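Local structure of pyruvate kinase 1 (4KCT) at residues A[40-45]-A[70-75]; A[422-427]-A[441-446]. The protein catalyses transfer of the phosphoryl group of phosphoenolpyruvate to ADP, giving pyruvate and ATP, and has an intrinsic decarboxylase activity, probably toward oxaloacetate. All blocks are in the same frame, centred on the assembly; numbering follows the deposited sequence.

Contact 1 (A[40-45]-A[70-75])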
ATOM      1  N   ASN A  40      46.760  -6.782  -7.075  1.00 22.63           N
ATOM      2  CA  ASN A  40      45.830  -6.919  -8.169  1.00 22.48           C
ATOM      3  C   ASN A  40      44.414  -7.275  -7.710  1.00 21.35           C
ATOM      4  O   ASN A  40      43.430  -6.814  -8.296  1.00 22.00           O
ATOM      5  CB  ASN A  40      46.340  -7.932  -9.182  1.00 23.61           C
ATOM      6  CG  ASN A  40      47.508  -7.399  -9.993  1.00 28.01           C
ATOM      7  OD1 ASN A  40      47.651  -6.204 -10.157  1.00 32.14           O
ATOM      8  ND2 ASN A  40      48.349  -8.290 -10.478  1.00 27.27           N
ATOM      9  N   LEU A  41      44.309  -8.176  -6.742  1.00 19.95           N
ATOM     10  CA  LEU A  41      43.006  -8.512  -6.176  1.00 20.47           C
ATOM     11  C   LEU A  41      42.328  -7.268  -5.601  1.00 19.96           C
ATOM     12  O   LEU A  41      41.123  -7.086  -5.750  1.00 20.93           O
ATOM     13  CB  LEU A  41      43.148  -9.558  -5.082  1.00 22.93           C
ATOM     14  CG  LEU A  41      42.933 -11.043  -5.376  1.00 30.36           C
ATOM     15  CD1 LEU A  41      42.534 -11.798  -4.100  1.00 23.88           C
ATOM     16  CD2 LEU A  41      41.915 -11.293  -6.487  1.00 26.59           C
ATOM     17  N   MET A  42      43.087  -6.471  -4.857  1.00 18.71           N
ATOM     18  CA  MET A  42      42.556  -5.247  -4.264  1.00 19.89           C
ATOM     19  C   MET A  42      42.115  -4.263  -5.353  1.00 21.66           C
ATOM     20  O   MET A  42      41.007  -3.719  -5.303  1.00 20.70           O
ATOM     21  CB  MET A  42      43.608  -4.604  -3.368  1.00 21.56           C
ATOM     22  CG  MET A  42      43.817  -5.382  -2.082  1.00 24.16           C
ATOM     23  SD  MET A  42      45.310  -4.879  -1.210  1.00 22.70           S
ATOM     24  CE  MET A  42      45.372  -6.182   0.036  1.00 22.59           C
ATOM     25  N   LYS A  43      42.949  -4.077  -6.366  1.00 21.17           N
ATOM     26  CA  LYS A  43      42.562  -3.202  -7.477  1.00 22.19           C
ATOM     27  C   LYS A  43      41.339  -3.732  -8.170  1.00 21.50           C
ATOM     28  O   LYS A  43      40.526  -2.975  -8.652  1.00 23.53           O
ATOM     29  CB  LYS A  43      43.701  -3.060  -8.481  1.00 22.80           C
ATOM     30  CG  LYS A  43      44.844  -2.215  -7.963  1.00 26.30           C
ATOM     31  CD  LYS A  43      46.075  -2.436  -8.835  1.00 30.47           C
ATOM     32  CE  LYS A  43      47.103  -1.359  -8.620  1.00 41.13           C
ATOM     33  NZ  LYS A  43      48.181  -1.513  -9.639  1.00 53.57           N
ATOM     34  N   SER A  44      41.191  -5.045  -8.200  1.00 21.09           N
ATOM     35  CA  SER A  44      40.047  -5.653  -8.883  1.00 21.25           C
ATOM     36  C   SER A  44      38.741  -5.511  -8.091  1.00 21.75           C
ATOM     37  O   SER A  44      37.638  -5.622  -8.670  1.00 21.88           O
ATOM     38  CB  SER A  44      40.319  -7.131  -9.183  1.00 22.09           C
ATOM     39  OG  SER A  44      41.401  -7.277 -10.091  1.00 21.97           O
ATOM     40  N   GLY A  45      38.857  -5.337  -6.773  1.00 19.86           N
ATOM     41  CA  GLY A  45      37.679  -5.094  -5.925  1.00 19.79           C
ATOM     42  C   GLY A  45      37.551  -5.905  -4.642  1.00 18.70           C
ATOM     43  O   GLY A  45      36.522  -5.828  -3.945  1.00 19.63           O
ATOM     44  N   ALA A  70      51.096  -5.585   3.613  1.00 22.41           N
ATOM     45  CA  ALA A  70      52.060  -4.924   2.711  1.00 23.53           C
ATOM     46  C   ALA A  70      51.389  -4.436   1.406  1.00 23.31           C
ATOM     47  O   ALA A  70      51.634  -3.325   0.953  1.00 22.44           O
ATOM     48  CB  ALA A  70      53.205  -5.858   2.397  1.00 25.62           C
ATOM     49  N   ALA A  71      50.538  -5.269   0.820  1.00 21.19           N
ATOM     50  CA  ALA A  71      49.817  -4.887  -0.385  1.00 22.04           C
ATOM     51  C   ALA A  71      48.879  -3.694  -0.101  1.00 21.69           C
ATOM     52  O   ALA A  71      48.841  -2.713  -0.864  1.00 21.98           O
ATOM     53  CB  ALA A  71      49.024  -6.079  -0.933  1.00 21.95           C
ATOM     54  N   ALA A  72      48.128  -3.776   0.995  1.00 20.35           N
ATOM     55  CA  ALA A  72      47.200  -2.704   1.325  1.00 22.38           C
ATOM     56  C   ALA A  72      47.944  -1.375   1.597  1.00 23.11           C
ATOM     57  O   ALA A  72      47.477  -0.298   1.188  1.00 23.94           O
ATOM     58  CB  ALA A  72      46.333  -3.091   2.512  1.00 20.24           C
ATOM     59  N   ALA A  73      49.084  -1.454   2.298  1.00 21.55           N
ATOM     60  CA  ALA A  73      49.852  -0.255   2.640  1.00 24.79           C
ATOM     61  C   ALA A  73      50.416   0.383   1.381  1.00 27.40           C
ATOM     62  O   ALA A  73      50.298   1.594   1.179  1.00 28.15           O
ATOM     63  CB  ALA A  73      50.980  -0.593   3.616  1.00 23.80           C
ATOM     64  N   GLU A  74      50.881  -0.451   0.463  1.00 26.43           N
ATOM     65  CA  GLU A  74      51.348   0.037  -0.832  1.00 30.71           C
ATOM     66  C   GLU A  74      50.273   0.817  -1.595  1.00 31.66           C
ATOM     67  O   GLU A  74      50.565   1.809  -2.235  1.00 27.70           O
ATOM     68  CB  GLU A  74      51.855  -1.122  -1.680  1.00 33.20           C
ATOM     69  CG  GLU A  74      53.246  -0.920  -2.218  1.00 41.32           C
ATOM     70  CD  GLU A  74      53.722  -2.100  -3.035  1.00 42.54           C
ATOM     71  OE1 GLU A  74      53.563  -2.064  -4.271  1.00 52.49           O
ATOM     72  OE2 GLU A  74      54.152  -3.107  -2.432  1.00 47.87           O
ATOM     73  N   LEU A  75      49.021   0.370  -1.513  1.00 29.51           N
ATOM     74  CA  LEU A  75      47.936   1.028  -2.247  1.00 27.90           C
ATOM     75  C   LEU A  75      47.169   2.061  -1.407  1.00 28.11           C
ATOM     76  O   LEU A  75      46.208   2.656  -1.881  1.00 29.29           O
ATOM     77  CB  LEU A  75      46.954  -0.016  -2.790  1.00 27.13           C
ATOM     78  CG  LEU A  75      47.504  -1.020  -3.793  1.00 28.88           C
ATOM     79  CD1 LEU A  75      46.429  -2.038  -4.181  1.00 26.28           C
ATOM     80  CD2 LEU A  75      48.032  -0.292  -5.016  1.00 30.86           C
TER
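This is an apolar helix-to-helix contact on the outside of the barrel, between the C-terminal ends of helix 35-44 and helix 58-75. Met-42 carries most of it. Its CG stands anti to the carbonyl carbon (chi1 -72°), and beyond CG the chain runs extended, so the thioether reaches straight across to the other helix. There SD lies 3.7 Å from Ala-72 N, a van der Waals approach to the backbone. The terminal CE of Met-42 rests 3.8 Å from Ala-71 CB and 4.1 Å from Ala-72 CB. With only CB on Ala-71 and Ala-72, the methionine tip lies close to the helix backbone. In the (beta/alpha)8 TIM barrel these two helices follow strands 23-27 and 46-52, which are neighbours in the barrel. The short axes cross at -56° and approach to 10.3 Å. Toward the solvent side Leu-75 meets Met-42 and the exposed Lys-43. Leu-75 CD1 sits 3.9 Å from Met-42 CB, while its CD2 meets the aliphatic Lys-43 CE at 3.9 Å, the leucine and lysine side chains crossing at about a right angle. Leu-77 and Ile-79 also touch Met-42. Helix 35-44 ends in a Schellman motif, with Gly-45 at positive phi (133°).

Contact 2 (A[422-427]-A[441-446])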
ATOM      1  N   VAL A 422      34.110   8.782   8.582  1.00 18.85           N
ATOM      2  CA  VAL A 422      35.360   9.228   9.192  1.00 18.42           C
ATOM      3  C   VAL A 422      35.488   8.622  10.579  1.00 20.53           C
ATOM      4  O   VAL A 422      34.596   8.797  11.445  1.00 20.17           O
ATOM      5  CB  VAL A 422      35.453  10.762   9.277  1.00 18.89           C
ATOM      6  CG1 VAL A 422      36.789  11.170   9.910  1.00 18.56           C
ATOM      7  CG2 VAL A 422      35.338  11.369   7.876  1.00 18.57           C
ATOM      8  N   THR A 423      36.532   7.824  10.759  1.00 20.14           N
ATOM      9  CA  THR A 423      36.703   7.084  11.977  1.00 19.84           C
ATOM     10  C   THR A 423      38.053   7.391  12.617  1.00 20.77           C
ATOM     11  O   THR A 423      39.011   7.746  11.935  1.00 20.87           O
ATOM     12  CB  THR A 423      36.555   5.549  11.733  1.00 21.71           C
ATOM     13  OG1 THR A 423      36.638   4.862  12.980  1.00 23.85           O
ATOM     14  CG2 THR A 423      37.648   5.037  10.801  1.00 19.97           C
ATOM     15  N   THR A 424      38.143   7.192  13.921  1.00 21.32           N
ATOM     16  CA  THR A 424      39.409   7.381  14.634  1.00 21.17           C
ATOM     17  C   THR A 424      40.136   6.053  14.891  1.00 22.20           C
ATOM     18  O   THR A 424      41.158   6.029  15.584  1.00 22.16           O
ATOM     19  CB  THR A 424      39.151   8.048  15.995  1.00 21.59           C
ATOM     20  OG1 THR A 424      38.139   7.307  16.680  1.00 22.55           O
ATOM     21  CG2 THR A 424      38.653   9.478  15.793  1.00 23.96           C
ATOM     22  N   ARG A 425      39.608   4.952  14.355  1.00 21.31           N
ATOM     23  CA  ARG A 425      40.234   3.642  14.527  1.00 23.21           C
ATOM     24  C   ARG A 425      40.485   2.933  13.207  1.00 22.58           C
ATOM     25  O   ARG A 425      39.559   2.687  12.437  1.00 20.88           O
ATOM     26  CB  ARG A 425      39.383   2.746  15.419  1.00 24.15           C
ATOM     27  CG  ARG A 425      39.259   3.234  16.844  1.00 27.53           C
ATOM     28  CD  ARG A 425      38.396   2.296  17.667  1.00 30.11           C
ATOM     29  NE  ARG A 425      37.677   3.049  18.684  1.00 46.76           N
ATOM     30  CZ  ARG A 425      36.642   2.586  19.380  1.00 49.79           C
ATOM     31  NH1 ARG A 425      36.242   1.321  19.248  1.00 45.11           N
ATOM     32  NH2 ARG A 425      36.025   3.387  20.230  1.00 50.20           N
ATOM     33  N   LEU A 426      41.736   2.541  12.973  1.00 21.10           N
ATOM     34  CA  LEU A 426      42.061   1.772  11.773  1.00 22.52           C
ATOM     35  C   LEU A 426      41.308   0.447  11.709  1.00 20.84           C
ATOM     36  O   LEU A 426      40.895   0.009  10.640  1.00 19.07           O
ATOM     37  CB  LEU A 426      43.570   1.522  11.684  1.00 23.24           C
ATOM     38  CG  LEU A 426      44.400   2.784  11.379  1.00 24.57           C
ATOM     39  CD1 LEU A 426      45.884   2.538  11.684  1.00 28.38           C
ATOM     40  CD2 LEU A 426      44.206   3.180   9.919  1.00 24.52           C
ATOM     41  N   GLN A 427      41.114  -0.198  12.850  1.00 18.90           N
ATOM     42  CA  GLN A 427      40.378  -1.444  12.812  1.00 20.19           C
ATOM     43  C   GLN A 427      38.924  -1.213  12.383  1.00 20.05           C
ATOM     44  O   GLN A 427      38.313  -2.082  11.759  1.00 18.65           O
ATOM     45  CB  GLN A 427      40.407  -2.154  14.145  1.00 20.85           C
ATOM     46  CG  GLN A 427      39.641  -3.470  14.097  1.00 23.75           C
ATOM     47  CD  GLN A 427      40.159  -4.487  15.097  1.00 28.75           C
ATOM     48  OE1 GLN A 427      39.887  -4.385  16.275  1.00 32.59           O
ATOM     49  NE2 GLN A 427      40.867  -5.504  14.608  1.00 34.51           N
ATOM     50  N   VAL A 441      37.537   6.657   5.997  1.00 22.26           N
ATOM     51  CA  VAL A 441      38.714   7.511   6.023  1.00 24.46           C
ATOM     52  C   VAL A 441      39.180   7.606   7.456  1.00 25.34           C
ATOM     53  O   VAL A 441      38.375   7.838   8.359  1.00 22.72           O
ATOM     54  CB  VAL A 441      38.396   8.953   5.550  1.00 28.70           C
ATOM     55  CG1 VAL A 441      39.691   9.708   5.288  1.00 31.03           C
ATOM     56  CG2 VAL A 441      37.560   8.918   4.301  1.00 32.49           C
ATOM     57  N   PHE A 442      40.479   7.457   7.671  1.00 23.05           N
ATOM     58  CA  PHE A 442      41.015   7.462   9.016  1.00 23.62           C
ATOM     59  C   PHE A 442      41.375   8.882   9.468  1.00 23.96           C
ATOM     60  O   PHE A 442      42.110   9.596   8.777  1.00 23.41           O
ATOM     61  CB  PHE A 442      42.244   6.566   9.071  1.00 25.15           C
ATOM     62  CG  PHE A 442      42.934   6.559  10.406  1.00 24.44           C
ATOM     63  CD1 PHE A 442      42.258   6.155  11.549  1.00 24.19           C
ATOM     64  CD2 PHE A 442      44.276   6.931  10.510  1.00 24.94           C
ATOM     65  CE1 PHE A 442      42.921   6.086  12.777  1.00 27.14           C
ATOM     66  CE2 PHE A 442      44.941   6.861  11.718  1.00 27.18           C
ATOM     67  CZ  PHE A 442      44.260   6.459  12.861  1.00 25.87           C
ATOM     68  N   TYR A 443      40.877   9.277  10.634  1.00 23.31           N
ATOM     69  CA  TYR A 443      41.305  10.517  11.294  1.00 24.00           C
ATOM     70  C   TYR A 443      42.238  10.179  12.436  1.00 25.65           C
ATOM     71  O   TYR A 443      41.840   9.513  13.393  1.00 25.87           O
ATOM     72  CB  TYR A 443      40.099  11.298  11.848  1.00 23.41           C
ATOM     73  CG  TYR A 443      40.498  12.576  12.637  1.00 24.15           C
ATOM     74  CD1 TYR A 443      40.882  13.745  11.964  1.00 26.51           C
ATOM     75  CD2 TYR A 443      40.477  12.601  14.029  1.00 23.35           C
ATOM     76  CE1 TYR A 443      41.290  14.888  12.658  1.00 24.19           C
ATOM     77  CE2 TYR A 443      40.878  13.751  14.739  1.00 25.47           C
ATOM     78  CZ  TYR A 443      41.247  14.901  14.030  1.00 25.44           C
ATOM     79  OH  TYR A 443      41.616  16.050  14.691  1.00 27.71           O
ATOM     80  N   ASP A 444      43.478  10.654  12.341  1.00 27.14           N
ATOM     81  CA  ASP A 444      44.488  10.369  13.355  1.00 32.43           C
ATOM     82  C   ASP A 444      44.463  11.392  14.500  1.00 32.41           C
ATOM     83  O   ASP A 444      45.093  12.442  14.413  1.00 33.28           O
ATOM     84  CB  ASP A 444      45.866  10.345  12.709  1.00 35.68           C
ATOM     85  CG  ASP A 444      46.929   9.754  13.625  1.00 40.47           C
ATOM     86  OD1 ASP A 444      46.756   9.802  14.862  1.00 38.94           O
ATOM     87  OD2 ASP A 444      47.911   9.205  13.099  1.00 42.89           O
ATOM     88  N   ALA A 445      43.751  11.071  15.575  1.00 32.07           N
ATOM     89  CA  ALA A 445      43.480  12.059  16.623  1.00 36.54           C
ATOM     90  C   ALA A 445      44.734  12.338  17.457  1.00 44.69           C
ATOM     91  O   ALA A 445      44.946  13.464  17.909  1.00 48.11           O
ATOM     92  CB  ALA A 445      42.337  11.602  17.513  1.00 35.70           C
ATOM     93  N   ALA A 446      45.611  11.341  17.569  1.00 43.60           N
ATOM     94  CA  ALA A 446      46.912  11.547  18.211  1.00 46.83           C
ATOM     95  C   ALA A 446      47.767  12.558  17.436  1.00 50.04           C
ATOM     96  O   ALA A 446      48.471  13.360  18.032  1.00 56.20           O
ATOM     97  CB  ALA A 446      47.650  10.227  18.379  1.00 39.80           C
TER
HETATM   98  O   HOH W   1      42.616   8.455  16.062  1.00 33.04           O
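The strand ends of a parallel beta-alpha-beta unit meet here: strand 419-423, helix 426-431 and strand 438-442, in the alpha/beta domain of pyruvate kinase. Val-422 pairs with Val-441 and Thr-423 with Phe-442. Thr-423 makes both backbone bonds between the segments. Its N donates to Val-441 O at 3.0 Å, and its O accepts from Tyr-443 N at 2.7 Å, nearly straight at 177°. Both donors lie nearly along the C=O axes. Val-422 bonds through its backbone to Val-399 on the neighbouring strand 396-400 and to Ser-401 just after it.

Beyond the paired residues a water continues the link. It donates to Thr-424 O and to Tyr-443 O, and accepts from Ala-445 N at 2.9 Å. Thr-423 OG1, anti to its own backbone N (chi1 -176°), accepts from Arg-425 N at 3.3 Å, which makes an ST turn just before helix 426-431. The same hydroxyl is hydrogen-bonded to Ser-401 O, Thr-424 OG1 to Asn-402 OD1, and Tyr-443 OH to Gly-449 O. Asp-444, the N-cap residue of helix 445-448, accepts from Lys-447 N through OD1.

The side chains take separate sides. Val-422 CG1 packs on Tyr-443 CB, and Thr-424 CG2 comes to the edge of the tyrosine ring, the threonine and tyrosine side chains lying side by side. On the Phe-442 side, the ring has Arg-425 N in its plane at one edge, and Asp-444 N lies above the rim of one face. Over the opposite face Leu-426 makes a CH-pi contact. Its CD2 sits 3.8 Å from the Phe-442 ring centroid, 17° off the normal, and 3.6 Å from Phe-442 CG.

Overall arrangement
Contact 1 and contact 2 belong to different domains of the chain. Contact 1 joins two outer helices of the barrel, whereas contact 2 joins two strand ends and the turns after them in the alpha/beta domain. Their centres lie 20 Å apart and their nearest atoms about 10 Å apart, so they do not touch. Leu-426 of contact 2 touches His-78, only a few residues past the 70-75 segment of contact 1. Contact 2 lies beside the bound fructose 2,6-bisphosphate, with the Thr-424 side chain about 6 Å from it. In pyruvate kinases of trypanosomatids this ligand is an allosteric activator. Pyruvate and the magnesium and potassium ions are bound by residues of the barrel domain, which holds contact 1.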